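Long-range contacts in dual function macrocyclase-peptidase POPB (PDB 5N4B), which cleaves peptide bonds after proline and also macrocyclises the trimmed precursor peptide during biosynthesis of the amanitin toxins: residues E269-Y277 with L287-E295; H321-T329 with V338-D346. The protein carries 1 engineered substitution. All coordinates share one frame; numbering follows the deposited sequence.

Contact 1 of 2, residues E269-Y277 with L287-E295; sequences EDGKYLYLY and LLWVAELDE
Val290 rises between two tyrosines of the facing strand and fits a methyl against each: CG1 lies 3.4 Å from Tyr273 CD1, and CG2 lies 3.8 Å from Tyr275 CD1, at the edge of that ring. With CG1 anti to the backbone N (chi1 -179°), the branch gives one methyl to each ring, a fork that a beta-branched residue supplies naturally. Farther along this tyrosine-rich face, Leu288 turns CD1 to Tyr277 CE1 at 3.7 Å, a slim methyl alongside a broad ring. Tyr277 OH is hydrogen-bonded to Asp266 OD2 and Ile317 N. The other face is shaped differently: Ala291 is a low spot beside Leu274, and Leu276 CD2 rests 3.9 Å from Trp289 CE3. Past the strand end, Leu293 leans in, CD2 4.1 Å from Leu274 CB. Paired backbone hydrogen bonds join Leu274 to Ala291 and Leu276 to Trp289 in this antiparallel hairpin, the middle strands of a four-stranded propeller blade. At its solvent-facing end a water links Tyr273 OH to Glu292 OE2, while Lys272 NZ donates to the same hydroxyl at 3.1 Å. The chemistry thus changes from buried apolar packing to a hydrated end where lysine and glutamate would probably attract each other.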
ATOM      1  N   GLU A 269      -6.840 -25.817   3.455  1.00 15.88           N
ATOM      2  CA  GLU A 269      -6.302 -26.673   2.397  1.00 15.58           C
ATOM      3  C   GLU A 269      -6.982 -28.025   2.328  1.00 19.46           C
ATOM      4  O   GLU A 269      -7.151 -28.577   1.224  1.00 19.20           O
ATOM      5  CB  GLU A 269      -4.803 -26.899   2.611  1.00 18.52           C
ATOM      6  CG  GLU A 269      -3.952 -25.659   2.380  1.00 30.27           C
ATOM      7  CD  GLU A 269      -4.060 -25.105   0.954  1.00 36.63           C
ATOM      8  OE1 GLU A 269      -4.291 -25.893   0.002  1.00 31.66           O
ATOM      9  OE2 GLU A 269      -3.923 -23.864   0.803  1.00 39.29           O
ATOM     10  N   ASP A 270      -7.382 -28.570   3.457  1.00 16.22           N
ATOM     11  CA  ASP A 270      -7.991 -29.881   3.521  1.00 18.82           C
ATOM     12  C   ASP A 270      -9.470 -29.885   3.147  1.00 18.76           C
ATOM     13  O   ASP A 270     -10.078 -30.952   3.189  1.00 21.57           O
ATOM     14  CB  ASP A 270      -7.748 -30.551   4.890  1.00 20.80           C
ATOM     15  CG  ASP A 270      -8.391 -29.817   6.052  1.00 21.77           C
ATOM     16  OD1 ASP A 270      -9.139 -28.845   5.806  1.00 21.20           O
ATOM     17  OD2 ASP A 270      -8.142 -30.218   7.221  1.00 20.26           O
ATOM     18  N   GLY A 271     -10.065 -28.730   2.821  1.00 16.91           N
ATOM     19  CA  GLY A 271     -11.479 -28.656   2.494  1.00 20.42           C
ATOM     20  C   GLY A 271     -12.429 -28.667   3.672  1.00 19.72           C
ATOM     21  O   GLY A 271     -13.652 -28.618   3.458  1.00 22.45           O
ATOM     22  N   LYS A 272     -11.916 -28.683   4.912  1.00 18.65           N
ATOM     23  CA  LYS A 272     -12.770 -28.856   6.074  1.00 19.80           C
ATOM     24  C   LYS A 272     -13.387 -27.562   6.591  1.00 18.86           C
ATOM     25  O   LYS A 272     -14.491 -27.603   7.143  1.00 20.62           O
ATOM     26  CB  LYS A 272     -11.962 -29.517   7.178  1.00 27.23           C
ATOM     27  CG  LYS A 272     -12.734 -29.789   8.451  1.00 36.16           C
ATOM     28  CD  LYS A 272     -11.809 -30.399   9.460  1.00 45.66           C
ATOM     29  CE  LYS A 272     -12.513 -30.953  10.668  1.00 46.22           C
ATOM     30  NZ  LYS A 272     -11.427 -31.138  11.626  1.00 41.86           N
ATOM     31  N   TYR A 273     -12.691 -26.436   6.471  1.00 15.43           N
ATOM     32  CA  TYR A 273     -13.101 -25.211   7.136  1.00 14.91           C
ATOM     33  C   TYR A 273     -13.199 -24.051   6.166  1.00 14.13           C
ATOM     34  O   TYR A 273     -12.422 -23.932   5.208  1.00 15.02           O
ATOM     35  CB  TYR A 273     -12.109 -24.835   8.241  1.00 15.74           C
ATOM     36  CG  TYR A 273     -12.073 -25.763   9.401  1.00 17.36           C
ATOM     37  CD1 TYR A 273     -13.194 -25.964  10.182  1.00 18.33           C
ATOM     38  CD2 TYR A 273     -10.891 -26.382   9.751  1.00 20.60           C
ATOM     39  CE1 TYR A 273     -13.146 -26.772  11.286  1.00 18.88           C
ATOM     40  CE2 TYR A 273     -10.824 -27.235  10.851  1.00 24.78           C
ATOM     41  CZ  TYR A 273     -11.980 -27.427  11.606  1.00 20.54           C
ATOM     42  OH  TYR A 273     -11.895 -28.244  12.717  1.00 23.94           O
ATOM     43  N   LEU A 274     -14.177 -23.218   6.444  1.00 14.45           N
ATOM     44  CA  LEU A 274     -14.323 -21.880   5.894  1.00 13.91           C
ATOM     45  C   LEU A 274     -14.200 -20.899   7.051  1.00 12.44           C
ATOM     46  O   LEU A 274     -14.907 -21.010   8.058  1.00 13.97           O
ATOM     47  CB  LEU A 274     -15.695 -21.741   5.234  1.00 16.54           C
ATOM     48  CG  LEU A 274     -16.128 -20.349   4.777  1.00 16.97           C
ATOM     49  CD1 LEU A 274     -15.243 -19.863   3.706  1.00 20.86           C
ATOM     50  CD2 LEU A 274     -17.587 -20.420   4.305  1.00 21.37           C
ATOM     51  N   TYR A 275     -13.374 -19.893   6.877  1.00 11.53           N
ATOM     52  CA  TYR A 275     -13.158 -18.885   7.884  1.00 11.28           C
ATOM     53  C   TYR A 275     -13.715 -17.550   7.443  1.00 13.42           C
ATOM     54  O   TYR A 275     -13.564 -17.156   6.272  1.00 14.14           O
ATOM     55  CB  TYR A 275     -11.672 -18.739   8.118  1.00 13.89           C
ATOM     56  CG  TYR A 275     -10.929 -20.009   8.465  1.00 12.83           C
ATOM     57  CD1 TYR A 275     -11.020 -20.598   9.737  1.00 14.52           C
ATOM     58  CD2 TYR A 275     -10.109 -20.650   7.543  1.00 12.63           C
ATOM     59  CE1 TYR A 275     -10.329 -21.736  10.050  1.00 15.86           C
ATOM     60  CE2 TYR A 275      -9.399 -21.801   7.893  1.00 12.63           C
ATOM     61  CZ  TYR A 275      -9.529 -22.324   9.150  1.00 13.53           C
ATOM     62  OH  TYR A 275      -8.805 -23.453   9.443  1.00 15.97           O
ATOM     63  N   LEU A 276     -14.350 -16.836   8.389  1.00 13.70           N
ATOM     64  CA  LEU A 276     -14.864 -15.492   8.154  1.00 12.64           C
ATOM     65  C   LEU A 276     -14.213 -14.527   9.108  1.00 12.93           C
ATOM     66  O   LEU A 276     -14.233 -14.738  10.328  1.00 13.30           O
ATOM     67  CB  LEU A 276     -16.367 -15.455   8.379  1.00 14.53           C
ATOM     68  CG  LEU A 276     -17.062 -14.086   8.200  1.00 15.12           C
ATOM     69  CD1 LEU A 276     -17.161 -13.687   6.766  1.00 14.63           C
ATOM     70  CD2 LEU A 276     -18.457 -14.105   8.858  1.00 17.74           C
ATOM     71  N   TYR A 277     -13.645 -13.478   8.547  1.00 11.16           N
ATOM     72  CA  TYR A 277     -13.091 -12.377   9.303  1.00 10.66           C
ATOM     73  C   TYR A 277     -14.041 -11.186   9.180  1.00 13.08           C
ATOM     74  O   TYR A 277     -14.660 -10.963   8.127  1.00 12.43           O
ATOM     75  CB  TYR A 277     -11.753 -11.928   8.738  1.00 11.48           C
ATOM     76  CG  TYR A 277     -10.703 -13.015   8.572  1.00 11.36           C
ATOM     77  CD1 TYR A 277     -10.152 -13.662   9.635  1.00 12.38           C
ATOM     78  CD2 TYR A 277     -10.224 -13.315   7.329  1.00 13.63           C
ATOM     79  CE1 TYR A 277      -9.201 -14.634   9.452  1.00 13.11           C
ATOM     80  CE2 TYR A 277      -9.259 -14.287   7.147  1.00 12.02           C
ATOM     81  CZ  TYR A 277      -8.739 -14.926   8.219  1.00 11.88           C
ATOM     82  OH  TYR A 277      -7.721 -15.867   8.036  1.00 14.14           O
ATOM     83  N   LEU A 287     -12.879 -10.028  14.118  1.00 13.87           N
ATOM     84  CA  LEU A 287     -13.564 -11.231  14.524  1.00 14.04           C
ATOM     85  C   LEU A 287     -13.114 -12.396  13.642  1.00 13.37           C
ATOM     86  O   LEU A 287     -12.580 -12.226  12.536  1.00 13.00           O
ATOM     87  CB  LEU A 287     -15.099 -11.080  14.409  1.00 16.04           C
ATOM     88  CG  LEU A 287     -15.671  -9.845  15.091  1.00 16.54           C
ATOM     89  CD1 LEU A 287     -17.187  -9.872  15.025  1.00 16.79           C
ATOM     90  CD2 LEU A 287     -15.221  -9.680  16.493  1.00 18.34           C
ATOM     91  N   LEU A 288     -13.325 -13.597  14.134  1.00 13.18           N
ATOM     92  CA  LEU A 288     -12.963 -14.807  13.410  1.00 13.46           C
ATOM     93  C   LEU A 288     -13.992 -15.878  13.736  1.00 14.35           C
ATOM     94  O   LEU A 288     -14.102 -16.323  14.887  1.00 15.45           O
ATOM     95  CB  LEU A 288     -11.555 -15.283  13.794  1.00 16.09           C
ATOM     96  CG  LEU A 288     -11.171 -16.698  13.320  1.00 17.62           C
ATOM     97  CD1 LEU A 288     -11.073 -16.706  11.859  1.00 20.07           C
ATOM     98  CD2 LEU A 288      -9.890 -17.160  13.991  1.00 21.82           C
ATOM     99  N   TRP A 289     -14.771 -16.253  12.723  1.00 13.19           N
ATOM    100  CA  TRP A 289     -15.765 -17.311  12.846  1.00 14.07           C
ATOM    101  C   TRP A 289     -15.366 -18.454  11.924  1.00 14.42           C
ATOM    102  O   TRP A 289     -14.685 -18.246  10.891  1.00 14.79           O
ATOM    103  CB  TRP A 289     -17.187 -16.832  12.517  1.00 15.63           C
ATOM    104  CG  TRP A 289     -17.760 -15.758  13.413  1.00 15.56           C
ATOM    105  CD1 TRP A 289     -17.220 -15.215  14.532  1.00 16.59           C
ATOM    106  CD2 TRP A 289     -19.017 -15.114  13.214  1.00 16.98           C
ATOM    107  NE1 TRP A 289     -18.066 -14.252  15.044  1.00 17.69           N
ATOM    108  CE2 TRP A 289     -19.183 -14.188  14.259  1.00 19.08           C
ATOM    109  CE3 TRP A 289     -20.010 -15.236  12.240  1.00 18.52           C
ATOM    110  CZ2 TRP A 289     -20.309 -13.392  14.370  1.00 20.43           C
ATOM    111  CZ3 TRP A 289     -21.138 -14.417  12.332  1.00 19.86           C
ATOM    112  CH2 TRP A 289     -21.278 -13.538  13.416  1.00 20.79           C
ATOM    113  N   VAL A 290     -15.756 -19.673  12.294  1.00 15.57           N
ATOM    114  CA  VAL A 290     -15.328 -20.876  11.600  1.00 14.49           C
ATOM    115  C   VAL A 290     -16.531 -21.723  11.269  1.00 16.68           C
ATOM    116  O   VAL A 290     -17.305 -22.065  12.162  1.00 17.49           O
ATOM    117  CB  VAL A 290     -14.356 -21.701  12.469  1.00 16.69           C
ATOM    118  CG1 VAL A 290     -13.899 -22.961  11.702  1.00 16.69           C
ATOM    119  CG2 VAL A 290     -13.158 -20.865  12.900  1.00 20.17           C
ATOM    120  N   ALA A 291     -16.651 -22.124  10.025  1.00 16.64           N
ATOM    121  CA  ALA A 291     -17.683 -23.045   9.570  1.00 16.91           C
ATOM    122  C   ALA A 291     -17.040 -24.333   9.094  1.00 16.52           C
ATOM    123  O   ALA A 291     -15.977 -24.325   8.454  1.00 17.38           O
ATOM    124  CB  ALA A 291     -18.518 -22.487   8.422  1.00 17.89           C
ATOM    125  N   GLU A 292     -17.708 -25.443   9.332  1.00 21.94           N
ATOM    126  CA  GLU A 292     -17.319 -26.720   8.765  1.00 21.87           C
ATOM    127  C   GLU A 292     -18.002 -26.893   7.413  1.00 22.79           C
ATOM    128  O   GLU A 292     -19.224 -26.701   7.285  1.00 27.09           O
ATOM    129  CB  GLU A 292     -17.729 -27.836   9.720  1.00 24.84           C
ATOM    130  CG  GLU A 292     -16.949 -27.848  11.012  1.00 26.54           C
ATOM    131  CD  GLU A 292     -17.259 -29.051  11.859  1.00 44.60           C
ATOM    132  OE1 GLU A 292     -18.383 -29.570  11.734  1.00 51.27           O
ATOM    133  OE2 GLU A 292     -16.382 -29.475  12.630  1.00 42.62           O
ATOM    134  N   LEU A 293     -17.216 -27.227   6.397  1.00 21.73           N
ATOM    135  CA  LEU A 293     -17.702 -27.529   5.059  1.00 22.96           C
ATOM    136  C   LEU A 293     -17.781 -29.032   4.898  1.00 26.75           C
ATOM    137  O   LEU A 293     -16.839 -29.749   5.259  1.00 32.42           O
ATOM    138  CB  LEU A 293     -16.720 -27.012   4.006  1.00 22.98           C
ATOM    139  CG  LEU A 293     -16.527 -25.513   3.930  1.00 23.01           C
ATOM    140  CD1 LEU A 293     -15.408 -25.164   2.976  1.00 24.63           C
ATOM    141  CD2 LEU A 293     -17.798 -24.806   3.577  1.00 26.84           C
ATOM    142  N   ASP A 294     -18.866 -29.510   4.297  1.00 35.57           N
ATOM    143  CA  ASP A 294     -18.903 -30.928   3.965  1.00 41.75           C
ATOM    144  C   ASP A 294     -18.371 -31.060   2.540  1.00 42.74           C
ATOM    145  O   ASP A 294     -18.019 -30.063   1.897  1.00 37.35           O
ATOM    146  CB  ASP A 294     -20.297 -31.541   4.176  1.00 46.85           C
ATOM    147  CG  ASP A 294     -21.370 -30.905   3.308  1.00 51.15           C
ATOM    148  OD1 ASP A 294     -21.060 -30.473   2.187  1.00 50.73           O
ATOM    149  OD2 ASP A 294     -22.546 -30.887   3.731  1.00 57.89           O
ATOM    150  N   GLU A 295     -18.260 -32.293   2.035  1.00 45.48           N
ATOM    151  CA  GLU A 295     -17.546 -32.466   0.768  1.00 49.48           C
ATOM    152  C   GLU A 295     -18.253 -31.805  -0.415  1.00 46.29           C
ATOM    153  O   GLU A 295     -17.612 -31.574  -1.449  1.00 45.61           O
ATOM    154  CB  GLU A 295     -17.223 -33.942   0.480  1.00 57.86           C
ATOM    155  CG  GLU A 295     -16.239 -34.550   1.487  1.00 66.62           C
ATOM    156  CD  GLU A 295     -16.195 -36.082   1.441  1.00 74.33           C
ATOM    157  OE1 GLU A 295     -16.650 -36.663   0.429  1.00 73.97           O
ATOM    158  OE2 GLU A 295     -15.782 -36.702   2.452  1.00 74.11           O
TER
HETATM  159  O   HOH W   1     -15.290 -29.032   1.365  1.00 22.96           O
HETATM  160  O   HOH W   2     -15.691 -30.093   7.876  1.00 29.00           O
HETATM  161  O   HOH W   3     -14.205 -28.453  14.011  1.00 18.96           O

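Contact 2 of 2, residues H321-T329 with V338-D346; sequences HGSLVYIKT and VITIDLSKD
Strands 324-329 and 338-342 run antiparallel, their axes 4.6 Å apart at closest approach and their directions 153° apart, with Val325-Ile341 and Ile327-Ile339 as the hydrogen-bonded pairs. Between them, Tyr326 faces Thr340 in a non-hydrogen-bonded pair. Thr340 CG2 sits over one face of the Tyr326 ring, 3.7 Å from its centroid and 15° off the ring normal, a CH-pi contact. Threonine's beta branch supplies this methyl, and its place anti to the carbonyl carbon (chi1 59°) aims it at the ring; Thr340 CB meets Leu324 CD1 at 3.7 Å. This hairpin forms the middle strands of another four-stranded beta-propeller blade, and its opposite face is almost wholly aliphatic. There Ile327 CD1 reaches Ile341 CD1 at 3.5 Å as the two side chains cross, and, just past the strand, Leu343 CD1 meets Val325 CG2 at 3.7 Å. Thr329 CG2 packs on Ile339 CG2, while Thr329 OG1 hydrogen-bonds to Asp314 O. Tyr275 of the preceding blade touches Val325. At the strand end, Asp342 OD1 accepts from Ser344 N at 2.9 Å, an Asx turn, and from Ser344 OG at 2.7 Å, both from one face of the carboxylate. Ser323, small enough to sit against this turn, brings OG to Ser344 CB.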
ATOM      1  N   HIS A 321      -4.205 -28.530  11.118  1.00 15.84           N
ATOM      2  CA  HIS A 321      -3.981 -29.967  11.029  1.00 17.42           C
ATOM      3  C   HIS A 321      -5.138 -30.590  11.797  1.00 18.48           C
ATOM      4  O   HIS A 321      -5.213 -30.489  13.025  1.00 18.97           O
ATOM      5  CB  HIS A 321      -2.588 -30.380  11.542  1.00 21.05           C
ATOM      6  CG  HIS A 321      -1.464 -29.794  10.747  1.00 21.14           C
ATOM      7  ND1 HIS A 321      -1.329 -29.988   9.394  1.00 28.72           N
ATOM      8  CD2 HIS A 321      -0.411 -29.029  11.124  1.00 26.88           C
ATOM      9  CE1 HIS A 321      -0.256 -29.341   8.962  1.00 26.17           C
ATOM     10  NE2 HIS A 321       0.319 -28.751   9.990  1.00 28.78           N
ATOM     11  N   GLY A 322      -6.076 -31.191  11.087  1.00 21.10           N
ATOM     12  CA  GLY A 322      -7.301 -31.605  11.742  1.00 20.38           C
ATOM     13  C   GLY A 322      -7.979 -30.426  12.387  1.00 20.65           C
ATOM     14  O   GLY A 322      -8.075 -29.347  11.800  1.00 19.94           O
ATOM     15  N   SER A 323      -8.431 -30.600  13.628  1.00 20.30           N
ATOM     16  CA  SER A 323      -9.141 -29.537  14.327  1.00 20.72           C
ATOM     17  C   SER A 323      -8.205 -28.545  15.040  1.00 15.79           C
ATOM     18  O   SER A 323      -8.702 -27.653  15.727  1.00 18.77           O
ATOM     19  CB  SER A 323     -10.132 -30.143  15.333  1.00 26.21           C
ATOM     20  OG  SER A 323      -9.466 -31.059  16.151  1.00 37.46           O
ATOM     21  N   LEU A 324      -6.901 -28.687  14.875  1.00 17.32           N
ATOM     22  CA  LEU A 324      -5.935 -27.765  15.480  1.00 16.40           C
ATOM     23  C   LEU A 324      -5.612 -26.677  14.464  1.00 13.91           C
ATOM     24  O   LEU A 324      -4.969 -26.946  13.439  1.00 14.78           O
ATOM     25  CB  LEU A 324      -4.671 -28.530  15.863  1.00 17.41           C
ATOM     26  CG  LEU A 324      -3.697 -27.756  16.766  1.00 17.91           C
ATOM     27  CD1 LEU A 324      -4.301 -27.562  18.120  1.00 18.18           C
ATOM     28  CD2 LEU A 324      -2.401 -28.547  16.877  1.00 20.08           C
ATOM     29  N   VAL A 325      -6.046 -25.465  14.752  1.00 15.41           N
ATOM     30  CA  VAL A 325      -5.930 -24.326  13.833  1.00 11.89           C
ATOM     31  C   VAL A 325      -4.772 -23.447  14.303  1.00 13.16           C
ATOM     32  O   VAL A 325      -4.729 -23.039  15.491  1.00 14.08           O
ATOM     33  CB  VAL A 325      -7.229 -23.529  13.801  1.00 14.45           C
ATOM     34  CG1 VAL A 325      -7.138 -22.426  12.813  1.00 15.50           C
ATOM     35  CG2 VAL A 325      -8.391 -24.430  13.425  1.00 17.89           C
ATOM     36  N   TYR A 326      -3.858 -23.140  13.381  1.00 10.99           N
ATOM     37  CA  TYR A 326      -2.678 -22.325  13.659  1.00 10.63           C
ATOM     38  C   TYR A 326      -2.951 -20.909  13.170  1.00 10.47           C
ATOM     39  O   TYR A 326      -3.370 -20.719  12.011  1.00 10.28           O
ATOM     40  CB  TYR A 326      -1.471 -22.899  12.906  1.00 11.16           C
ATOM     41  CG  TYR A 326      -0.961 -24.221  13.397  1.00 11.25           C
ATOM     42  CD1 TYR A 326      -1.691 -25.390  13.207  1.00 14.99           C
ATOM     43  CD2 TYR A 326       0.255 -24.327  14.040  1.00 12.04           C
ATOM     44  CE1 TYR A 326      -1.211 -26.632  13.680  1.00 16.89           C
ATOM     45  CE2 TYR A 326       0.733 -25.522  14.514  1.00 14.66           C
ATOM     46  CZ  TYR A 326       0.017 -26.670  14.319  1.00 15.08           C
ATOM     47  OH  TYR A 326       0.466 -27.904  14.730  1.00 16.97           O
ATOM     48  N   ILE A 327      -2.724 -19.918  14.032  1.00 10.18           N
ATOM     49  CA  ILE A 327      -3.186 -18.560  13.808  1.00  9.11           C
ATOM     50  C   ILE A 327      -2.082 -17.599  14.182  1.00  8.90           C
ATOM     51  O   ILE A 327      -1.525 -17.682  15.293  1.00 10.35           O
ATOM     52  CB  ILE A 327      -4.442 -18.259  14.633  1.00  9.82           C
ATOM     53  CG1 ILE A 327      -5.507 -19.348  14.398  1.00 12.34           C
ATOM     54  CG2 ILE A 327      -4.990 -16.895  14.290  1.00 13.13           C
ATOM     55  CD1 ILE A 327      -6.856 -19.135  15.145  1.00 14.29           C
ATOM     56  N   LYS A 328      -1.832 -16.617  13.311  1.00  8.16           N
ATOM     57  CA  LYS A 328      -0.958 -15.506  13.659  1.00  8.96           C
ATOM     58  C   LYS A 328      -1.807 -14.457  14.352  1.00 11.00           C
ATOM     59  O   LYS A 328      -2.865 -14.086  13.844  1.00  9.34           O
ATOM     60  CB  LYS A 328      -0.328 -14.903  12.412  1.00 10.00           C
ATOM     61  CG  LYS A 328       0.633 -13.736  12.728  1.00 10.18           C
ATOM     62  CD  LYS A 328       1.457 -13.232  11.535  1.00 11.55           C
ATOM     63  CE  LYS A 328       0.658 -12.613  10.416  1.00 13.84           C
ATOM     64  NZ  LYS A 328       0.006 -11.355  10.812  1.00 13.88           N
ATOM     65  N   THR A 329      -1.387 -14.003  15.514  1.00 10.15           N
ATOM     66  CA  THR A 329      -2.213 -13.113  16.329  1.00 10.29           C
ATOM     67  C   THR A 329      -1.353 -12.157  17.121  1.00 10.36           C
ATOM     68  O   THR A 329      -0.199 -12.454  17.438  1.00 10.77           O
ATOM     69  CB  THR A 329      -3.163 -13.900  17.268  1.00 11.37           C
ATOM     70  OG1 THR A 329      -4.048 -13.016  17.963  1.00 12.05           O
ATOM     71  CG2 THR A 329      -2.390 -14.607  18.332  1.00 13.60           C
ATOM     72  N   VAL A 338       2.381 -16.964  17.108  1.00  9.83           N
ATOM     73  CA  VAL A 338       1.521 -18.003  16.541  1.00  9.74           C
ATOM     74  C   VAL A 338       0.896 -18.766  17.681  1.00 10.11           C
ATOM     75  O   VAL A 338       1.626 -19.288  18.549  1.00 10.17           O
ATOM     76  CB  VAL A 338       2.265 -18.981  15.617  1.00  9.31           C
ATOM     77  CG1 VAL A 338       1.302 -20.035  15.076  1.00 10.21           C
ATOM     78  CG2 VAL A 338       2.975 -18.267  14.488  1.00 10.80           C
ATOM     79  N   ILE A 339      -0.427 -18.879  17.654  1.00 10.65           N
ATOM     80  CA  ILE A 339      -1.167 -19.702  18.583  1.00 10.02           C
ATOM     81  C   ILE A 339      -1.788 -20.876  17.831  1.00 11.00           C
ATOM     82  O   ILE A 339      -1.919 -20.888  16.602  1.00 11.77           O
ATOM     83  CB  ILE A 339      -2.262 -18.918  19.351  1.00 11.72           C
ATOM     84  CG1 ILE A 339      -3.283 -18.366  18.353  1.00 12.47           C
ATOM     85  CG2 ILE A 339      -1.665 -17.815  20.201  1.00 12.07           C
ATOM     86  CD1 ILE A 339      -4.541 -17.819  19.050  1.00 15.18           C
ATOM     87  N   THR A 340      -2.192 -21.891  18.596  1.00 11.96           N
ATOM     88  CA  THR A 340      -3.127 -22.890  18.124  1.00 13.97           C
ATOM     89  C   THR A 340      -4.426 -22.769  18.907  1.00 13.10           C
ATOM     90  O   THR A 340      -4.411 -22.538  20.119  1.00 15.06           O
ATOM     91  CB  THR A 340      -2.556 -24.302  18.252  1.00 15.22           C
ATOM     92  OG1 THR A 340      -2.226 -24.606  19.634  1.00 17.31           O
ATOM     93  CG2 THR A 340      -1.328 -24.490  17.346  1.00 16.54           C
ATOM     94  N   ILE A 341      -5.553 -22.962  18.204  1.00 17.95           N
ATOM     95  CA  ILE A 341      -6.895 -23.066  18.801  1.00 18.87           C
ATOM     96  C   ILE A 341      -7.383 -24.448  18.400  1.00 22.46           C
ATOM     97  O   ILE A 341      -7.495 -24.757  17.203  1.00 18.77           O
ATOM     98  CB  ILE A 341      -7.849 -21.951  18.340  1.00 22.32           C
ATOM     99  CG1 ILE A 341      -7.340 -20.544  18.738  1.00 20.96           C
ATOM    100  CG2 ILE A 341      -9.257 -22.183  18.941  1.00 22.83           C
ATOM    101  CD1 ILE A 341      -8.217 -19.365  18.371  1.00 24.57           C
ATOM    102  N   ASP A 342      -7.629 -25.301  19.393  1.00 21.42           N
ATOM    103  CA  ASP A 342      -8.062 -26.671  19.175  1.00 21.42           C
ATOM    104  C   ASP A 342      -9.593 -26.720  19.209  1.00 25.29           C
ATOM    105  O   ASP A 342     -10.216 -26.518  20.259  1.00 27.86           O
ATOM    106  CB  ASP A 342      -7.438 -27.580  20.236  1.00 27.50           C
ATOM    107  CG  ASP A 342      -7.713 -29.012  20.003  1.00 36.29           C
ATOM    108  OD1 ASP A 342      -8.689 -29.345  19.304  1.00 30.15           O
ATOM    109  OD2 ASP A 342      -6.923 -29.855  20.481  1.00 41.18           O
ATOM    110  N   LEU A 343     -10.196 -26.876  18.043  1.00 19.31           N
ATOM    111  CA  LEU A 343     -11.642 -26.843  17.909  1.00 21.05           C
ATOM    112  C   LEU A 343     -12.298 -28.167  18.245  1.00 26.42           C
ATOM    113  O   LEU A 343     -13.528 -28.256  18.161  1.00 24.57           O
ATOM    114  CB  LEU A 343     -11.976 -26.438  16.467  1.00 21.06           C
ATOM    115  CG  LEU A 343     -11.518 -25.030  16.052  1.00 20.94           C
ATOM    116  CD1 LEU A 343     -11.910 -24.756  14.593  1.00 25.39           C
ATOM    117  CD2 LEU A 343     -12.080 -23.977  16.961  1.00 23.50           C
ATOM    118  N   SER A 344     -11.541 -29.215  18.571  1.00 23.71           N
ATOM    119  CA  SER A 344     -12.204 -30.453  18.989  1.00 24.45           C
ATOM    120  C   SER A 344     -12.849 -30.330  20.351  1.00 35.12           C
ATOM    121  O   SER A 344     -13.598 -31.233  20.721  1.00 41.65           O
ATOM    122  CB  SER A 344     -11.213 -31.621  18.959  1.00 30.13           C
ATOM    123  OG  SER A 344     -10.281 -31.472  19.998  1.00 38.52           O
ATOM    124  N   LYS A 345     -12.572 -29.264  21.094  1.00 37.50           N
ATOM    125  CA  LYS A 345     -13.113 -28.994  22.413  1.00 51.14           C
ATOM    126  C   LYS A 345     -14.295 -28.031  22.310  1.00 50.33           C
ATOM    127  O   LYS A 345     -14.309 -27.144  21.462  1.00 35.01           O
ATOM    128  CB  LYS A 345     -12.044 -28.292  23.260  1.00 55.48           C
ATOM    129  CG  LYS A 345     -10.588 -28.739  23.084  1.00 57.83           C
ATOM    130  CD  LYS A 345     -10.375 -30.134  23.581  1.00 64.01           C
ATOM    131  CE  LYS A 345      -9.042 -30.684  23.126  1.00 69.44           C
ATOM    132  NZ  LYS A 345      -8.639 -31.843  23.972  1.00 73.93           N
ATOM    133  N   ASP A 346     -15.270 -28.164  23.212  1.00 57.00           N
ATOM    134  CA  ASP A 346     -16.392 -27.221  23.195  1.00 54.37           C
ATOM    135  C   ASP A 346     -15.926 -25.829  23.573  1.00 44.42           C
ATOM    136  O   ASP A 346     -16.310 -24.833  22.944  1.00 42.68           O
ATOM    137  CB  ASP A 346     -17.480 -27.656  24.171  1.00 67.22           C
ATOM    138  CG  ASP A 346     -18.378 -28.712  23.596  1.00 80.12           C
ATOM    139  OD1 ASP A 346     -17.979 -29.902  23.620  1.00 83.29           O
ATOM    140  OD2 ASP A 346     -19.473 -28.345  23.107  1.00 84.39           O
TER

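Contacts 1 and 2 follow one another along the chain, and each joins the two middle strands of its own four-stranded antiparallel sheet: 262-267, 273-279, 287-292 and 305-308 for the first, 315-321, 324-329, 337-342 and 349-352 for the second. Their centres lie 12 Å apart, as successive blades of the N-terminal beta-propeller. The blades meet directly: Tyr273 OH packs 3.4 Å from Ser323 CA, and Lys272 NZ lies 3.6 Å from Gly322 C. Tyr273, Tyr275 and Tyr277 pack on strand 315-321 of the next blade as well as on their own hairpin partners. The two hairpins are thus packed together as adjacent blades, away from the catalytic Asp662 and His699.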